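Local coordinates for bifunctional protein FolD (Thermus thermophilus, PDB 6V6Y) that probably oxidises 5,10-methylenetetrahydrofolate with NADP and then hydrolyses the methenyl product to 10-formyltetrahydrofolate, working as a homodimer in one-carbon metabolism, at residues Q4-H9 / K147-D152; L49-A54 / Y59-E64; L95-P98 / R102-R105; D191-T196 / K214-E219. One frame throughout, in Å; residues are numbered along the deposited sequence.

Starting from the N terminus, the 4-9 segment opens contact 1, which closes only when the chain arrives at 147-152, more than a hundred residues later. Inside that long loop lie two short local closures in series: contact 2, where 49-54 meets 59-64, and then contact 3, where 95-98 meets 102-105. Contact 4, joining 191-196 to 214-219, opens after contact 1 has closed, and none of the four cross. Contacts 2 and 3 are internal to the catalytic domain, contact 4 to the NADP-binding domain, and contact 1 ties the beginning of the chain to the end of helix 137-148. No two touch; the centres of contacts 2 and 4 lie about 40 Å apart.

Contact 1 (Q4-H9 / K147-D152); sequences QVLSGH and KHYGVD
The Y149 ring has the carbonyl oxygen of S7 at its edge, close to the ring plane, and H148 CD2 over the centre of one face. L6 approaches the same ring obliquely, its CD2 methyl 3.5 Å from Y149 CD2, and the two side chains slide past each other in opposite directions. The polar end of the tyrosine adds a hydrogen bond: Y149 OH donates to S7 O at 2.8 Å, lying in the carbonyl plane on a lone pair, with a C=O...donor angle of 125°. With CG anti to the carbonyl carbon (chi1 -78°), the ring carries OH on to S7. A water donates to the same hydroxyl, 2.9 Å from Y149 OH, and also to V5 O, so this one group both gives and receives. A phenylalanine in place of Y149 would probably keep the contact with L6 but leave S7 O without this donor and the water without one of its acceptors. Both segments lie at helix ends. S7 caps the start of helix 8-24 through a weak bond from H9 N to S7 OG, whereas G150, with positive phi, ends helix 137-148 in a Schellman motif. Y149 and H148 also touch E10 and A11 of helix 8-24, while the backbones of Q4 and L6 bond to L250, placing strand 4-5 beside strand 249-250 at the margin of the six-stranded parallel sheet.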
# COMPACT_ATOMS: atom_id res chain seq x y z
N GLN A 4 23.90 19.10 -8.74
CA GLN A 4 23.12 19.44 -9.92
C GLN A 4 21.70 19.83 -9.50
O GLN A 4 21.19 19.37 -8.48
CB GLN A 4 23.06 18.27 -10.90
CG GLN A 4 24.30 17.45 -11.03
CD GLN A 4 24.11 16.35 -12.05
OE1 GLN A 4 23.12 16.35 -12.77
NE2 GLN A 4 25.05 15.42 -12.12
N VAL A 5 21.05 20.67 -10.30
CA VAL A 5 19.67 21.03 -10.03
C VAL A 5 18.79 20.19 -10.95
O VAL A 5 18.86 20.29 -12.18
CB VAL A 5 19.42 22.54 -10.14
CG1 VAL A 5 20.56 23.30 -9.48
CG2 VAL A 5 19.24 23.01 -11.55
N LEU A 6 18.01 19.28 -10.37
CA LEU A 6 17.13 18.42 -11.16
C LEU A 6 15.89 19.22 -11.49
O LEU A 6 14.94 19.28 -10.71
CB LEU A 6 16.76 17.14 -10.41
CG LEU A 6 17.88 16.28 -9.86
CD1 LEU A 6 17.72 16.18 -8.36
CD2 LEU A 6 17.85 14.90 -10.49
N SER A 7 15.90 19.84 -12.67
CA SER A 7 14.77 20.65 -13.08
C SER A 7 13.59 19.76 -13.46
O SER A 7 13.75 18.79 -14.22
CB SER A 7 15.16 21.54 -14.26
OG SER A 7 13.99 22.14 -14.81
N GLY A 8 12.41 20.09 -12.95
CA GLY A 8 11.22 19.37 -13.36
C GLY A 8 10.72 19.73 -14.74
O GLY A 8 10.12 18.88 -15.42
N HIS A 9 10.97 20.97 -15.19
CA HIS A 9 10.48 21.41 -16.50
C HIS A 9 11.10 20.59 -17.62
O HIS A 9 10.39 20.15 -18.54
CB HIS A 9 10.75 22.92 -16.68
CG HIS A 9 9.88 23.78 -15.81
ND1 HIS A 9 10.38 24.57 -14.79
CD2 HIS A 9 8.53 23.93 -15.76
CE1 HIS A 9 9.39 25.19 -14.18
NE2 HIS A 9 8.26 24.82 -14.75
N LYS A 147 14.04 8.58 -12.91
CA LYS A 147 14.45 7.78 -14.06
C LYS A 147 14.87 8.67 -15.22
O LYS A 147 15.77 8.30 -15.98
CB LYS A 147 13.32 6.85 -14.49
CG LYS A 147 13.10 5.67 -13.52
CD LYS A 147 11.84 4.90 -13.86
CE LYS A 147 12.14 3.47 -14.30
NZ LYS A 147 10.84 2.72 -14.44
N HIS A 148 14.24 9.84 -15.37
CA HIS A 148 14.66 10.75 -16.43
C HIS A 148 16.12 11.12 -16.26
O HIS A 148 16.89 11.09 -17.22
CB HIS A 148 13.78 12.00 -16.45
CG HIS A 148 14.23 13.04 -17.42
ND1 HIS A 148 13.77 13.09 -18.72
CD2 HIS A 148 15.12 14.06 -17.30
CE1 HIS A 148 14.36 14.10 -19.35
NE2 HIS A 148 15.18 14.70 -18.51
N TYR A 149 16.54 11.42 -15.03
CA TYR A 149 17.90 11.85 -14.78
C TYR A 149 18.88 10.70 -14.56
O TYR A 149 19.96 10.92 -14.01
CB TYR A 149 17.93 12.83 -13.60
CG TYR A 149 17.47 14.20 -14.02
CD1 TYR A 149 18.25 14.99 -14.88
CD2 TYR A 149 16.23 14.70 -13.61
CE1 TYR A 149 17.82 16.26 -15.29
CE2 TYR A 149 15.79 15.97 -14.02
CZ TYR A 149 16.60 16.75 -14.86
OH TYR A 149 16.17 18.00 -15.28
N GLY A 150 18.52 9.48 -14.97
CA GLY A 150 19.46 8.38 -14.96
C GLY A 150 19.65 7.64 -13.65
O GLY A 150 20.61 6.87 -13.53
N VAL A 151 18.79 7.83 -12.66
CA VAL A 151 18.91 7.06 -11.42
C VAL A 151 18.40 5.65 -11.66
O VAL A 151 17.26 5.46 -12.12
CB VAL A 151 18.16 7.73 -10.25
CG1 VAL A 151 18.52 7.04 -8.93
CG2 VAL A 151 18.48 9.21 -10.19
N ASP A 152 19.23 4.65 -11.39
CA ASP A 152 18.84 3.24 -11.42
C ASP A 152 18.38 2.88 -10.01
O ASP A 152 19.20 2.75 -9.09
CB ASP A 152 20.02 2.37 -11.88
CG ASP A 152 19.69 0.88 -11.90
OD1 ASP A 152 18.55 0.48 -11.58
OD2 ASP A 152 20.59 0.09 -12.24
O HOH W 1 18.58 19.49 -14.50

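Contact 2 (L49-A54 / Y59-E64); sequences LKDKRA and YRSQVE
D51 and S61 meet because each sets its polar branch anti to its own backbone N: D51 CG at chi1 -176° and S61 OG at chi1 172°. The serine hydroxyl then donates to D51 OD1; the modelled separation is very short, and its exact length is doubtful. The other carboxylate oxygen, D51 OD2, belongs to a salt bridge with R55 further along the same helix, so the two oxygens of one carboxylate serve the strand and the helix. V63 crosses the aspartate stem obliquely, its CG2 methyl 3.7 Å from D51 CB. A54 packs against the stem of the same serine, A54 CB 3.6 Å from S61 CB. A54 also holds the turn by its backbone: Y59 N donates to A54 O at 2.9 Å, the donor tilted out of the carbonyl plane. The ring of Y59 passes by the alanine methyl, with Y59 CD2 3.9 Å from A54 CB, and its hydroxyl bonds to M266 O of helix 257-276. Helix 41-57 and strand 60-66 are the second and third elements of the beta-alpha-beta unit that begins with strand 31-37, and this contact packs one on the other. The helix and strand segments run nearly antiparallel, at 161° with axes 8.0 Å apart, and strand 60-66 then forms the edge of a three-stranded parallel sheet by pairing with strand 31-37, whose L32 touches A54 as well.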
# COMPACT_ATOMS: atom_id res chain seq x y z
N LEU A 49 -3.64 26.19 -13.06
CA LEU A 49 -2.46 25.65 -13.73
C LEU A 49 -2.74 24.29 -14.38
O LEU A 49 -2.25 24.00 -15.47
CB LEU A 49 -1.34 25.57 -12.69
CG LEU A 49 -0.09 24.74 -12.88
CD1 LEU A 49 0.60 25.12 -14.19
CD2 LEU A 49 0.81 25.00 -11.67
N LYS A 50 -3.55 23.45 -13.74
CA LYS A 50 -3.96 22.20 -14.37
C LYS A 50 -4.79 22.46 -15.62
O LYS A 50 -4.57 21.83 -16.67
CB LYS A 50 -4.74 21.34 -13.37
CG LYS A 50 -3.96 21.05 -12.09
CD LYS A 50 -4.82 20.39 -11.00
CE LYS A 50 -3.98 20.08 -9.74
NZ LYS A 50 -4.49 18.88 -9.02
N ASP A 51 -5.75 23.38 -15.53
CA ASP A 51 -6.57 23.72 -16.69
C ASP A 51 -5.73 24.31 -17.82
O ASP A 51 -5.83 23.88 -18.98
CB ASP A 51 -7.66 24.70 -16.25
CG ASP A 51 -8.63 25.03 -17.37
OD1 ASP A 51 -9.10 24.10 -18.06
OD2 ASP A 51 -8.94 26.22 -17.52
N LYS A 52 -4.89 25.29 -17.50
CA LYS A 52 -4.05 25.94 -18.51
C LYS A 52 -3.19 24.94 -19.27
O LYS A 52 -3.03 25.03 -20.49
CB LYS A 52 -3.17 27.00 -17.85
CG LYS A 52 -2.09 27.53 -18.77
CD LYS A 52 -1.46 28.83 -18.22
CE LYS A 52 -0.32 29.29 -19.13
NZ LYS A 52 0.68 30.11 -18.37
N ARG A 53 -2.63 23.97 -18.56
CA ARG A 53 -1.76 23.02 -19.24
C ARG A 53 -2.57 22.00 -20.05
O ARG A 53 -2.16 21.61 -21.15
CB ARG A 53 -0.87 22.31 -18.22
CG ARG A 53 -0.22 21.09 -18.84
CD ARG A 53 0.79 21.53 -19.93
NE ARG A 53 1.89 22.32 -19.38
CZ ARG A 53 2.91 22.80 -20.10
NH1 ARG A 53 2.97 22.58 -21.42
NH2 ARG A 53 3.88 23.49 -19.50
N ALA A 54 -3.69 21.54 -19.50
CA ALA A 54 -4.54 20.65 -20.28
C ALA A 54 -4.96 21.32 -21.59
O ALA A 54 -4.92 20.70 -22.66
CB ALA A 54 -5.75 20.23 -19.45
N TYR A 59 -6.36 19.33 -24.80
CA TYR A 59 -7.44 18.62 -24.14
C TYR A 59 -8.69 19.49 -24.12
O TYR A 59 -8.62 20.73 -24.14
CB TYR A 59 -7.07 18.26 -22.70
CG TYR A 59 -6.04 17.17 -22.51
CD1 TYR A 59 -5.36 16.61 -23.58
CD2 TYR A 59 -5.74 16.70 -21.22
CE1 TYR A 59 -4.41 15.61 -23.39
CE2 TYR A 59 -4.79 15.71 -21.02
CZ TYR A 59 -4.13 15.17 -22.09
OH TYR A 59 -3.19 14.18 -21.88
N ARG A 60 -9.85 18.84 -24.04
CA ARG A 60 -11.05 19.52 -23.56
C ARG A 60 -10.92 19.60 -22.04
O ARG A 60 -10.89 18.57 -21.36
CB ARG A 60 -12.31 18.77 -23.99
CG ARG A 60 -12.37 18.37 -25.49
CD ARG A 60 -13.65 17.56 -25.86
NE ARG A 60 -13.52 16.12 -25.57
CZ ARG A 60 -14.54 15.24 -25.57
NH1 ARG A 60 -15.78 15.65 -25.83
NH2 ARG A 60 -14.33 13.95 -25.29
N SER A 61 -10.79 20.80 -21.50
CA SER A 61 -10.61 20.97 -20.06
C SER A 61 -11.58 21.99 -19.52
O SER A 61 -11.70 23.10 -20.06
CB SER A 61 -9.17 21.39 -19.72
OG SER A 61 -9.07 21.73 -18.34
N GLN A 62 -12.23 21.66 -18.42
CA GLN A 62 -13.30 22.50 -17.93
C GLN A 62 -13.23 22.49 -16.41
O GLN A 62 -13.17 21.41 -15.80
CB GLN A 62 -14.63 21.97 -18.49
CG GLN A 62 -15.72 22.99 -18.72
CD GLN A 62 -15.22 24.28 -19.37
OE1 GLN A 62 -15.25 25.32 -18.72
NE2 GLN A 62 -14.82 24.23 -20.65
N VAL A 63 -13.21 23.67 -15.79
CA VAL A 63 -13.24 23.80 -14.34
C VAL A 63 -14.68 24.10 -13.93
O VAL A 63 -15.29 25.05 -14.43
CB VAL A 63 -12.29 24.90 -13.84
CG1 VAL A 63 -12.35 25.02 -12.32
CG2 VAL A 63 -10.86 24.62 -14.30
N GLU A 64 -15.23 23.29 -13.03
CA GLU A 64 -16.57 23.53 -12.49
C GLU A 64 -16.39 24.06 -11.07
O GLU A 64 -16.01 23.30 -10.17
CB GLU A 64 -17.44 22.28 -12.50
CG GLU A 64 -17.42 21.54 -13.80
CD GLU A 64 -18.49 20.48 -13.88
OE1 GLU A 64 -18.65 19.90 -14.98
OE2 GLU A 64 -19.18 20.22 -12.85

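Contact 3 (L95-P98 / R102-R105); sequences LPLP and RTQR
T103 OG1 touches L97 across this contact and hydrogen-bonds a water at 2.9 Å. The contact belongs to the loop that carries the catalytic domain's chain from strand 90-93 into helix 103-109, a strand-to-helix connection folded back on itself, and a cis peptide bond before P96 bends its first arm. The same water probably also donates to P98 O, 3.2 Å away, and would thus bridge the loop to the first turn of the helix, although it has more acceptors within reach than protons to offer. R102 occupies the N-cap position, and T103 follows it as the first residue of the helix. The threonine works through both its branches. Its hydroxyl stands anti to the carbonyl carbon (chi1 -63°), which turns OG1 to the flank of L97, 3.9 Å from L97 CB and a little farther from the CD1 methyl. The methyl branch is left to L95. These are loose van der Waals approaches, and they bury little surface. Around them, L97 also packs on L75 of helix 72-84 and L95 on F119, while R102 forms a salt bridge with E72 and Q104 packs against R126 of the second subunit. The side chain of L95 is about 8 Å from the bound NADP, so this connection lies close to the cofactor without L95 touching it. The L95 and T103 side chains cross, with T103 CG2 4.1 Å from L95 CD2.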
# COMPACT_ATOMS: atom_id res chain seq x y z
N LEU A 95 -8.54 19.29 -3.72
CA LEU A 95 -8.54 19.27 -2.27
C LEU A 95 -7.83 20.50 -1.74
O LEU A 95 -7.00 21.09 -2.43
CB LEU A 95 -7.85 17.99 -1.75
CG LEU A 95 -8.48 16.78 -2.43
CD1 LEU A 95 -7.71 15.50 -2.13
CD2 LEU A 95 -9.95 16.66 -2.06
N PRO A 96 -8.14 20.93 -0.50
CA PRO A 96 -9.05 20.31 0.46
C PRO A 96 -10.51 20.62 0.20
O PRO A 96 -10.84 21.69 -0.31
CB PRO A 96 -8.62 20.93 1.78
CG PRO A 96 -8.21 22.31 1.39
CD PRO A 96 -7.61 22.21 0.00
N LEU A 97 -11.38 19.70 0.56
CA LEU A 97 -12.79 19.97 0.52
C LEU A 97 -13.21 20.67 1.81
O LEU A 97 -12.54 20.55 2.83
CB LEU A 97 -13.56 18.67 0.31
CG LEU A 97 -13.51 18.26 -1.16
CD1 LEU A 97 -13.94 16.82 -1.38
CD2 LEU A 97 -14.41 19.21 -1.94
N PRO A 98 -14.30 21.43 1.78
CA PRO A 98 -14.78 22.09 3.00
C PRO A 98 -15.21 21.08 4.05
O PRO A 98 -15.55 19.93 3.73
CB PRO A 98 -15.97 22.93 2.51
CG PRO A 98 -16.33 22.37 1.18
CD PRO A 98 -15.06 21.86 0.60
N ARG A 102 -17.51 14.86 3.39
CA ARG A 102 -16.69 13.69 3.69
C ARG A 102 -15.81 13.37 2.49
O ARG A 102 -16.28 12.80 1.49
CB ARG A 102 -17.57 12.50 4.07
CG ARG A 102 -18.29 12.64 5.42
CD ARG A 102 -19.81 12.47 5.29
NE ARG A 102 -20.17 11.19 4.68
CZ ARG A 102 -21.40 10.70 4.58
NH1 ARG A 102 -22.43 11.40 5.06
NH2 ARG A 102 -21.61 9.52 4.00
N THR A 103 -14.52 13.70 2.60
CA THR A 103 -13.60 13.59 1.46
C THR A 103 -13.52 12.17 0.92
O THR A 103 -13.69 11.94 -0.28
CB THR A 103 -12.23 14.12 1.88
OG1 THR A 103 -12.36 15.51 2.20
CG2 THR A 103 -11.21 13.97 0.77
N GLN A 104 -13.27 11.18 1.80
CA GLN A 104 -13.23 9.79 1.36
C GLN A 104 -14.49 9.43 0.58
O GLN A 104 -14.42 8.79 -0.48
CB GLN A 104 -13.03 8.86 2.58
CG GLN A 104 -13.65 7.43 2.45
CD GLN A 104 -13.33 6.48 3.65
OE1 GLN A 104 -13.04 6.92 4.77
NE2 GLN A 104 -13.40 5.17 3.39
N ARG A 105 -15.65 9.87 1.06
CA ARG A 105 -16.90 9.56 0.38
C ARG A 105 -16.94 10.15 -1.03
O ARG A 105 -17.42 9.50 -1.97
CB ARG A 105 -18.07 10.06 1.22
CG ARG A 105 -19.43 9.71 0.64
CD ARG A 105 -20.07 8.53 1.35
NE ARG A 105 -21.49 8.39 1.00
CZ ARG A 105 -21.96 7.90 -0.15
NH1 ARG A 105 -21.12 7.49 -1.10
NH2 ARG A 105 -23.27 7.81 -0.35
O HOH W 2 -13.38 17.58 3.90

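Contact 4 (D191-T196 / K214-E219); sequences DLPEVT and KEWVRE
W216 and P193 make the tight half of this contact: P193 sets its CG over one face of the indole, 3.8 Å from the centroid of the five-membered ring and only 14° off its normal, a CH-pi interaction. At the far end of the same ring system L192 adds its CD1 methyl, 3.6 Å from W216 CZ3. T196 meets the tryptophan at its stem and backbone. Its OG1 takes the crowded position between backbone N and carbonyl carbon (chi1 62°), from which it lies 2.7 Å from W216 O and 3.1 Å from P193 O; its one proton can serve either oxygen. With W216 cut back to an alanine, P193 CG is likely to lose its aromatic face and a gap to open beside L192 CD1. The other half is looser and wetter. Here a water spans the backbones, donating to T196 O at 2.9 Å and accepting from R218 N at 3.0 Å. Well away from that water, the exposed E215 forms a salt bridge with K214 of its own segment. L192 belongs to the cofactor pocket and touches the bound NADP, so the leucine that packs on the indole also lines that pocket. In this Rossmann-type domain the short helix 192-196 rests on the parallel sheet, L192 against V161 and A185 of strands 157-161 and 181-185, while the 3-10 turn of W216 leads toward strand 222-225.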
# COMPACT_ATOMS: atom_id res chain seq x y z
N ASP A 191 14.82 9.94 16.06
CA ASP A 191 16.11 10.26 15.44
C ASP A 191 15.98 10.28 13.92
O ASP A 191 16.69 9.58 13.19
CB ASP A 191 17.19 9.28 15.90
CG ASP A 191 18.60 9.91 15.89
OD1 ASP A 191 18.75 11.08 15.46
OD2 ASP A 191 19.56 9.23 16.33
N LEU A 192 15.01 11.06 13.44
CA LEU A 192 14.81 11.21 12.00
C LEU A 192 16.10 11.49 11.23
O LEU A 192 16.33 10.84 10.19
CB LEU A 192 13.79 12.32 11.75
CG LEU A 192 12.78 12.19 10.60
CD1 LEU A 192 12.48 13.56 10.06
CD2 LEU A 192 13.22 11.22 9.50
N PRO A 193 16.99 12.40 11.68
CA PRO A 193 18.22 12.66 10.90
C PRO A 193 19.06 11.42 10.67
O PRO A 193 19.66 11.27 9.60
CB PRO A 193 18.96 13.69 11.76
CG PRO A 193 17.87 14.46 12.39
CD PRO A 193 16.85 13.39 12.77
N GLU A 194 19.12 10.53 11.66
CA GLU A 194 19.88 9.31 11.48
C GLU A 194 19.23 8.41 10.43
O GLU A 194 19.92 7.74 9.66
CB GLU A 194 20.03 8.59 12.83
CG GLU A 194 21.20 7.64 12.90
CD GLU A 194 20.82 6.23 12.48
OE1 GLU A 194 21.33 5.75 11.43
OE2 GLU A 194 20.02 5.58 13.20
N VAL A 195 17.89 8.38 10.40
CA VAL A 195 17.21 7.59 9.37
C VAL A 195 17.50 8.17 8.00
O VAL A 195 17.86 7.44 7.07
CB VAL A 195 15.70 7.52 9.65
CG1 VAL A 195 14.99 6.83 8.50
CG2 VAL A 195 15.44 6.79 10.96
N THR A 196 17.37 9.49 7.85
CA THR A 196 17.57 10.06 6.52
C THR A 196 19.02 9.94 6.05
O THR A 196 19.25 9.76 4.85
CB THR A 196 17.09 11.51 6.47
OG1 THR A 196 17.84 12.33 7.38
CG2 THR A 196 15.61 11.58 6.81
N LYS A 214 21.79 19.87 6.25
CA LYS A 214 22.79 19.09 5.52
C LYS A 214 23.31 17.92 6.34
O LYS A 214 23.77 16.92 5.77
CB LYS A 214 23.94 19.98 5.07
CG LYS A 214 24.54 20.88 6.14
CD LYS A 214 25.89 21.43 5.68
CE LYS A 214 26.21 22.79 6.31
NZ LYS A 214 26.68 22.68 7.72
N GLU A 215 23.28 18.04 7.67
CA GLU A 215 23.72 16.94 8.52
C GLU A 215 22.79 15.74 8.40
O GLU A 215 23.21 14.61 8.70
CB GLU A 215 23.80 17.39 9.97
CG GLU A 215 24.95 18.32 10.26
CD GLU A 215 24.62 19.77 9.91
OE1 GLU A 215 23.40 20.10 9.80
OE2 GLU A 215 25.58 20.56 9.73
N TRP A 216 21.54 15.96 7.98
CA TRP A 216 20.60 14.88 7.75
C TRP A 216 20.88 14.10 6.48
O TRP A 216 20.25 13.05 6.27
CB TRP A 216 19.17 15.40 7.65
CG TRP A 216 18.66 16.26 8.76
CD1 TRP A 216 19.37 17.13 9.55
CD2 TRP A 216 17.29 16.38 9.16
NE1 TRP A 216 18.53 17.77 10.42
CE2 TRP A 216 17.24 17.33 10.21
CE3 TRP A 216 16.10 15.76 8.76
CZ2 TRP A 216 16.06 17.67 10.86
CZ3 TRP A 216 14.92 16.10 9.40
CH2 TRP A 216 14.91 17.04 10.44
N VAL A 217 21.76 14.58 5.61
CA VAL A 217 21.85 14.06 4.25
C VAL A 217 23.17 13.33 4.06
O VAL A 217 24.23 13.83 4.44
CB VAL A 217 21.67 15.19 3.22
CG1 VAL A 217 21.66 14.62 1.81
CG2 VAL A 217 20.38 15.93 3.49
N ARG A 218 23.09 12.15 3.46
CA ARG A 218 24.26 11.39 3.07
C ARG A 218 25.02 12.08 1.94
O ARG A 218 24.42 12.58 0.98
CB ARG A 218 23.82 10.00 2.61
CG ARG A 218 24.94 9.05 2.27
CD ARG A 218 24.39 7.63 2.19
NE ARG A 218 25.35 6.73 1.56
CZ ARG A 218 25.13 5.44 1.36
NH1 ARG A 218 23.98 4.90 1.75
NH2 ARG A 218 26.05 4.68 0.76
N GLU A 219 26.34 12.08 2.05
CA GLU A 219 27.19 12.58 0.97
C GLU A 219 26.82 11.92 -0.36
O GLU A 219 26.70 10.69 -0.45
CB GLU A 219 28.66 12.31 1.32
CG GLU A 219 29.67 12.80 0.28
CD GLU A 219 29.72 14.33 0.18
OE1 GLU A 219 29.77 14.98 1.26
OE2 GLU A 219 29.71 14.88 -0.96
O HOH W 3 20.45 11.07 2.56